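Local coordinates for protein thiosulfate sulfurtransferase YnjE (Escherichia coli K-12, PDB 3IPP) that catalyses the transfer of sulfur from thiosulfate to cyanide, giving thiocyanate and sulfite, and carries three rhodanese domains, at residues 289-294 and 314-319; 360-365 and 382-387. All blocks are in the same frame, centred on the assembly; numbering follows the deposited sequence.

Contact 1 (289-294 and 314-319)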
loop_
_atom_site.group_PDB
_atom_site.type_symbol
_atom_site.label_atom_id
_atom_site.label_comp_id
_atom_site.label_asym_id
_atom_site.label_seq_id
_atom_site.Cartn_x
_atom_site.Cartn_y
_atom_site.Cartn_z
ATOM N N ALA A 289 -6.833 20.675 0.705
ATOM C CA ALA A 289 -5.678 20.172 0.030
ATOM C C ALA A 289 -4.603 19.871 1.055
ATOM O O ALA A 289 -4.550 20.525 2.126
ATOM C CB ALA A 289 -5.182 21.180 -0.984
ATOM N N SER A 290 -3.742 18.893 0.738
ATOM C CA SER A 290 -2.619 18.518 1.624
ATOM C C SER A 290 -1.422 18.146 0.768
ATOM O O SER A 290 -1.564 17.432 -0.231
ATOM C CB SER A 290 -2.950 17.271 2.478
ATOM O OG SER A 290 -3.823 17.572 3.525
ATOM N N LEU A 291 -0.243 18.616 1.161
ATOM C CA LEU A 291 0.956 18.108 0.524
ATOM C C LEU A 291 1.539 17.252 1.635
ATOM O O LEU A 291 1.777 17.768 2.749
ATOM C CB LEU A 291 1.923 19.229 0.101
ATOM C CG LEU A 291 3.286 18.854 -0.528
ATOM C CD1 LEU A 291 3.080 18.161 -1.881
ATOM C CD2 LEU A 291 4.191 20.086 -0.696
ATOM N N VAL A 292 1.739 15.957 1.336
ATOM C CA VAL A 292 2.056 14.956 2.343
ATOM C C VAL A 292 3.475 14.399 2.278
ATOM O O VAL A 292 3.926 13.818 1.246
ATOM C CB VAL A 292 1.059 13.784 2.238
ATOM C CG1 VAL A 292 1.321 12.802 3.346
ATOM C CG2 VAL A 292 -0.375 14.297 2.313
ATOM N N SER A 293 4.186 14.553 3.381
ATOM C CA SER A 293 5.532 14.084 3.459
ATOM C C SER A 293 5.489 12.653 3.927
ATOM O O SER A 293 5.059 12.361 5.070
ATOM C CB SER A 293 6.340 14.890 4.448
ATOM O OG SER A 293 7.624 14.263 4.676
ATOM N N ILE A 294 5.934 11.766 3.033
ATOM C CA ILE A 294 6.142 10.351 3.339
ATOM C C ILE A 294 7.623 10.154 3.594
ATOM O O ILE A 294 8.303 9.497 2.815
ATOM C CB ILE A 294 5.686 9.464 2.204
ATOM C CG1 ILE A 294 4.241 9.828 1.811
ATOM C CG2 ILE A 294 5.753 7.981 2.618
ATOM C CD1 ILE A 294 3.197 9.637 2.943
ATOM N N GLY A 314 15.964 19.141 6.571
ATOM C CA GLY A 314 14.745 19.780 6.981
ATOM C C GLY A 314 13.604 19.272 6.109
ATOM O O GLY A 314 13.751 18.287 5.352
ATOM N N GLU A 315 12.470 19.972 6.188
ATOM C CA GLU A 315 11.280 19.543 5.514
ATOM C C GLU A 315 10.582 20.689 4.796
ATOM O O GLU A 315 10.729 21.883 5.164
ATOM C CB GLU A 315 10.357 18.954 6.575
ATOM C CG GLU A 315 9.170 18.271 6.044
ATOM C CD GLU A 315 9.494 17.168 5.040
ATOM O OE1 GLU A 315 9.521 15.994 5.452
ATOM O OE2 GLU A 315 9.683 17.461 3.839
ATOM N N ILE A 316 9.765 20.330 3.803
ATOM C CA ILE A 316 8.854 21.318 3.179
ATOM C C ILE A 316 7.949 22.018 4.221
ATOM O O ILE A 316 7.150 21.322 4.896
ATOM C CB ILE A 316 8.027 20.688 2.105
ATOM C CG1 ILE A 316 8.987 20.204 1.001
ATOM C CG2 ILE A 316 6.965 21.710 1.595
ATOM C CD1 ILE A 316 8.287 19.599 -0.169
ATOM N N ALA A 317 8.080 23.352 4.382
ATOM C CA ALA A 317 7.326 24.041 5.441
ATOM C C ALA A 317 5.846 23.908 5.162
ATOM O O ALA A 317 5.448 24.190 4.087
ATOM C CB ALA A 317 7.718 25.480 5.561
ATOM N N GLY A 318 5.027 23.445 6.104
ATOM C CA GLY A 318 3.598 23.232 5.808
ATOM C C GLY A 318 3.188 21.865 5.234
ATOM O O GLY A 318 2.014 21.550 5.170
ATOM N N ALA A 319 4.151 21.058 4.775
ATOM C CA ALA A 319 3.886 19.626 4.507
ATOM C C ALA A 319 3.313 18.948 5.761
ATOM O O ALA A 319 3.743 19.220 6.907
ATOM C CB ALA A 319 5.140 18.947 4.058
HETATM O O HOH W 1 -0.253 20.539 3.437
#
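In the parallel sheet of the third rhodanese domain, strand 289-293 faces the chain that turns into edge strand 320-321, and Ser-293 and Glu-315 form the polar end of their contact. Ser-293 OG donates to Glu-315 OE1 over 2.7 Å, coming from above the carboxylate, 53° out of its plane. The serine torsion (chi1 170°) sets OG on the far side from its own backbone N, where it can meet this oxygen. The second oxygen, Glu-315 OE2, has the Tyr-365 hydroxyl as a probable hydrogen-bond partner and forms a salt bridge with Arg-295. It also folds back on its own strand: a bend at chi2 (55°) lets Glu-315 OE2 take Ile-316 N at 2.9 Å through its anti lone pair. The side chains of Ser-293 and the persulfide-forming Cys-366 are about 6 Å apart, which places this polar cluster beside the active site of the rhodanese fold. Further along, a type II turn from Ile-316 to Ala-319, closed by Ala-319 N to Ile-316 O at 3.0 Å, swings the chain round to run parallel to strand 289-293. Gly-318 takes the positive phi within it. A water joins the two backbones here, accepting from Leu-291 N and donating to Gly-318 O, while Ala-319 CA makes a C-H...O contact of 3.3 Å with Leu-291 O. On the apolar side Leu-291 and Ile-316 cross at about a right angle, with Leu-291 CD2 3.9 Å from Ile-316 CG2, and Tyr-365 of the next strand packs against both.

Contact 2 (360-365 and 382-387)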
loop_
_atom_site.group_PDB
_atom_site.type_symbol
_atom_site.label_atom_id
_atom_site.label_comp_id
_atom_site.label_asym_id
_atom_site.label_seq_id
_atom_site.Cartn_x
_atom_site.Cartn_y
_atom_site.Cartn_z
ATOM N N GLN A 360 -9.830 16.040 0.177
ATOM C CA GLN A 360 -8.841 17.020 -0.247
ATOM C C GLN A 360 -8.193 16.647 -1.559
ATOM O O GLN A 360 -8.161 15.459 -1.904
ATOM C CB GLN A 360 -7.737 17.121 0.802
ATOM C CG GLN A 360 -8.223 17.676 2.115
ATOM C CD GLN A 360 -7.205 17.504 3.209
ATOM O OE1 GLN A 360 -6.297 16.666 3.108
ATOM N NE2 GLN A 360 -7.313 18.326 4.249
ATOM N N GLN A 361 -7.641 17.643 -2.275
ATOM C CA GLN A 361 -6.546 17.395 -3.257
ATOM C C GLN A 361 -5.283 17.074 -2.431
ATOM O O GLN A 361 -4.800 17.931 -1.649
ATOM C CB GLN A 361 -6.241 18.622 -4.137
ATOM C CG GLN A 361 -7.446 19.353 -4.664
ATOM C CD GLN A 361 -8.066 18.615 -5.850
ATOM O OE1 GLN A 361 -7.356 18.251 -6.816
ATOM N NE2 GLN A 361 -9.379 18.335 -5.759
ATOM N N VAL A 362 -4.757 15.866 -2.619
ATOM C CA VAL A 362 -3.681 15.294 -1.800
ATOM C C VAL A 362 -2.549 14.826 -2.695
ATOM O O VAL A 362 -2.758 14.040 -3.646
ATOM C CB VAL A 362 -4.214 14.020 -1.028
ATOM C CG1 VAL A 362 -3.084 13.297 -0.213
ATOM C CG2 VAL A 362 -5.422 14.402 -0.152
ATOM N N SER A 363 -1.348 15.278 -2.380
ATOM C CA SER A 363 -0.190 14.891 -3.138
ATOM C C SER A 363 0.876 14.430 -2.165
ATOM O O SER A 363 1.107 15.110 -1.113
ATOM C CB SER A 363 0.345 16.061 -3.978
ATOM O OG SER A 363 1.281 15.589 -4.933
ATOM N N PHE A 364 1.490 13.273 -2.497
ATOM C CA PHE A 364 2.508 12.641 -1.675
ATOM C C PHE A 364 3.887 12.936 -2.253
ATOM O O PHE A 364 4.056 12.902 -3.484
ATOM C CB PHE A 364 2.298 11.106 -1.642
ATOM C CG PHE A 364 0.942 10.686 -1.131
ATOM C CD1 PHE A 364 0.690 10.622 0.243
ATOM C CD2 PHE A 364 -0.084 10.368 -2.020
ATOM C CE1 PHE A 364 -0.557 10.261 0.756
ATOM C CE2 PHE A 364 -1.366 9.988 -1.540
ATOM C CZ PHE A 364 -1.614 9.937 -0.148
ATOM N N TYR A 365 4.886 13.155 -1.396
ATOM C CA TYR A 365 6.266 13.227 -1.868
ATOM C C TYR A 365 7.180 12.650 -0.800
ATOM O O TYR A 365 6.742 12.440 0.305
ATOM C CB TYR A 365 6.652 14.700 -2.122
ATOM C CG TYR A 365 6.888 15.461 -0.843
ATOM C CD1 TYR A 365 5.840 16.053 -0.171
ATOM C CD2 TYR A 365 8.162 15.517 -0.274
ATOM C CE1 TYR A 365 6.059 16.718 1.059
ATOM C CE2 TYR A 365 8.402 16.199 0.912
ATOM C CZ TYR A 365 7.343 16.783 1.551
ATOM O OH TYR A 365 7.572 17.421 2.699
ATOM N N MET A 382 -7.752 2.756 -1.607
ATOM C CA MET A 382 -8.665 3.191 -0.602
ATOM C C MET A 382 -9.759 4.050 -1.209
ATOM O O MET A 382 -10.724 4.404 -0.529
ATOM C CB MET A 382 -7.893 3.963 0.481
ATOM C CG MET A 382 -6.966 3.077 1.334
ATOM S SD MET A 382 -5.786 4.010 2.307
ATOM C CE MET A 382 -6.898 4.770 3.449
ATOM N N GLY A 383 -9.647 4.357 -2.502
ATOM C CA GLY A 383 -10.708 5.096 -3.161
ATOM C C GLY A 383 -10.583 6.631 -3.038
ATOM O O GLY A 383 -11.553 7.343 -3.324
ATOM N N TRP A 384 -9.422 7.135 -2.603
ATOM C CA TRP A 384 -9.130 8.603 -2.615
ATOM C C TRP A 384 -9.124 9.147 -4.050
ATOM O O TRP A 384 -8.367 8.695 -4.904
ATOM C CB TRP A 384 -7.819 8.919 -1.871
ATOM C CG TRP A 384 -7.955 8.686 -0.375
ATOM C CD1 TRP A 384 -8.656 7.694 0.228
ATOM C CD2 TRP A 384 -7.369 9.459 0.689
ATOM N NE1 TRP A 384 -8.575 7.801 1.605
ATOM C CE2 TRP A 384 -7.787 8.875 1.914
ATOM C CE3 TRP A 384 -6.555 10.601 0.731
ATOM C CZ2 TRP A 384 -7.437 9.406 3.157
ATOM C CZ3 TRP A 384 -6.220 11.132 1.984
ATOM C CH2 TRP A 384 -6.658 10.539 3.165
ATOM N N LYS A 385 -10.004 10.076 -4.335
ATOM C CA LYS A 385 -10.147 10.461 -5.713
ATOM C C LYS A 385 -9.162 11.511 -6.258
ATOM O O LYS A 385 -8.986 11.581 -7.465
ATOM C CB LYS A 385 -11.601 10.834 -6.012
ATOM C CG LYS A 385 -12.494 9.598 -5.986
ATOM C CD LYS A 385 -13.877 9.920 -6.438
ATOM C CE LYS A 385 -14.653 10.598 -5.349
ATOM N NZ LYS A 385 -16.051 10.089 -5.517
ATOM N N ASN A 386 -8.527 12.305 -5.395
ATOM C CA ASN A 386 -7.694 13.424 -5.861
ATOM C C ASN A 386 -6.323 13.260 -5.266
ATOM O O ASN A 386 -5.937 13.973 -4.318
ATOM C CB ASN A 386 -8.278 14.767 -5.418
ATOM C CG ASN A 386 -9.818 14.770 -5.433
ATOM O OD1 ASN A 386 -10.389 14.740 -6.522
ATOM N ND2 ASN A 386 -10.502 14.748 -4.198
ATOM N N VAL A 387 -5.592 12.292 -5.797
ATOM C CA VAL A 387 -4.270 11.987 -5.325
ATOM C C VAL A 387 -3.265 12.058 -6.440
ATOM O O VAL A 387 -3.583 11.830 -7.606
ATOM C CB VAL A 387 -4.198 10.612 -4.595
ATOM C CG1 VAL A 387 -4.986 10.674 -3.318
ATOM C CG2 VAL A 387 -4.655 9.445 -5.472
HETATM O O HOH W 2 -8.287 12.497 -2.546
#
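Gln-361 lays the NE2 end of its amide over the face of the Asn-386 amide, with Gln-361 NE2 3.6 Å above Asn-386 CG and the two planes 29° apart. Asn-386 turns its own ND2 to Gln-360 O in a weak bond of 3.4 Å. The same carbonyl oxygen accepts from a water that in turn takes Asn-386 N. An alanine here would probably cost Gln-360 O its weak second donor and leave the Gln-361 amide without the flat group it lies over. The backbones are tied by Val-362 N to Asn-386 O, 2.8 Å and nearly straight (163° at the hydrogen), and by a C-H...O contact of 3.1 Å from Val-387 CA to Val-362 O. This parallel bridge closes a beta-alpha-beta crossover: strand 361-365, helix 370-381, which ends in a Schellman motif at Gly-383, then strand 387-390. With Val-362 CG1 anti to the backbone N (chi1 176°), CG2 is the branch that meets the edge of the Trp-384 ring near its plane, 4.0 Å from CZ3. Val-387 CG1 comes obliquely to Phe-364 CE2 at 4.1 Å, and both these residues pack against helix 370-381. Trp-351 of helix 344-352 meets Trp-384 edge-to-face and also touches the Phe-364 ring.

Overall arrangement
Each contact has one strand in the five-stranded parallel sheet of the third rhodanese domain, and their centres are about 14 Å apart. Across the sheet the strands run 274-275, 387-390, 361-365, 289-293 and 320-321. Contact 1 joins strand 289-293 to strand 315-316 and the turn leading to 320-321; contact 2 joins the middle strand, 361-365, to the loop that enters 387-390. Along the chain contact 1 closes before contact 2 opens. They touch directly, through a probable backbone hydrogen bond of 2.7 Å from Val-292 N to Ser-363 O and through Tyr-365, whose ring lies against contact 1. Strand 361-365, paired with 289-293 and 387-390, runs straight into the catalytic Cys-366.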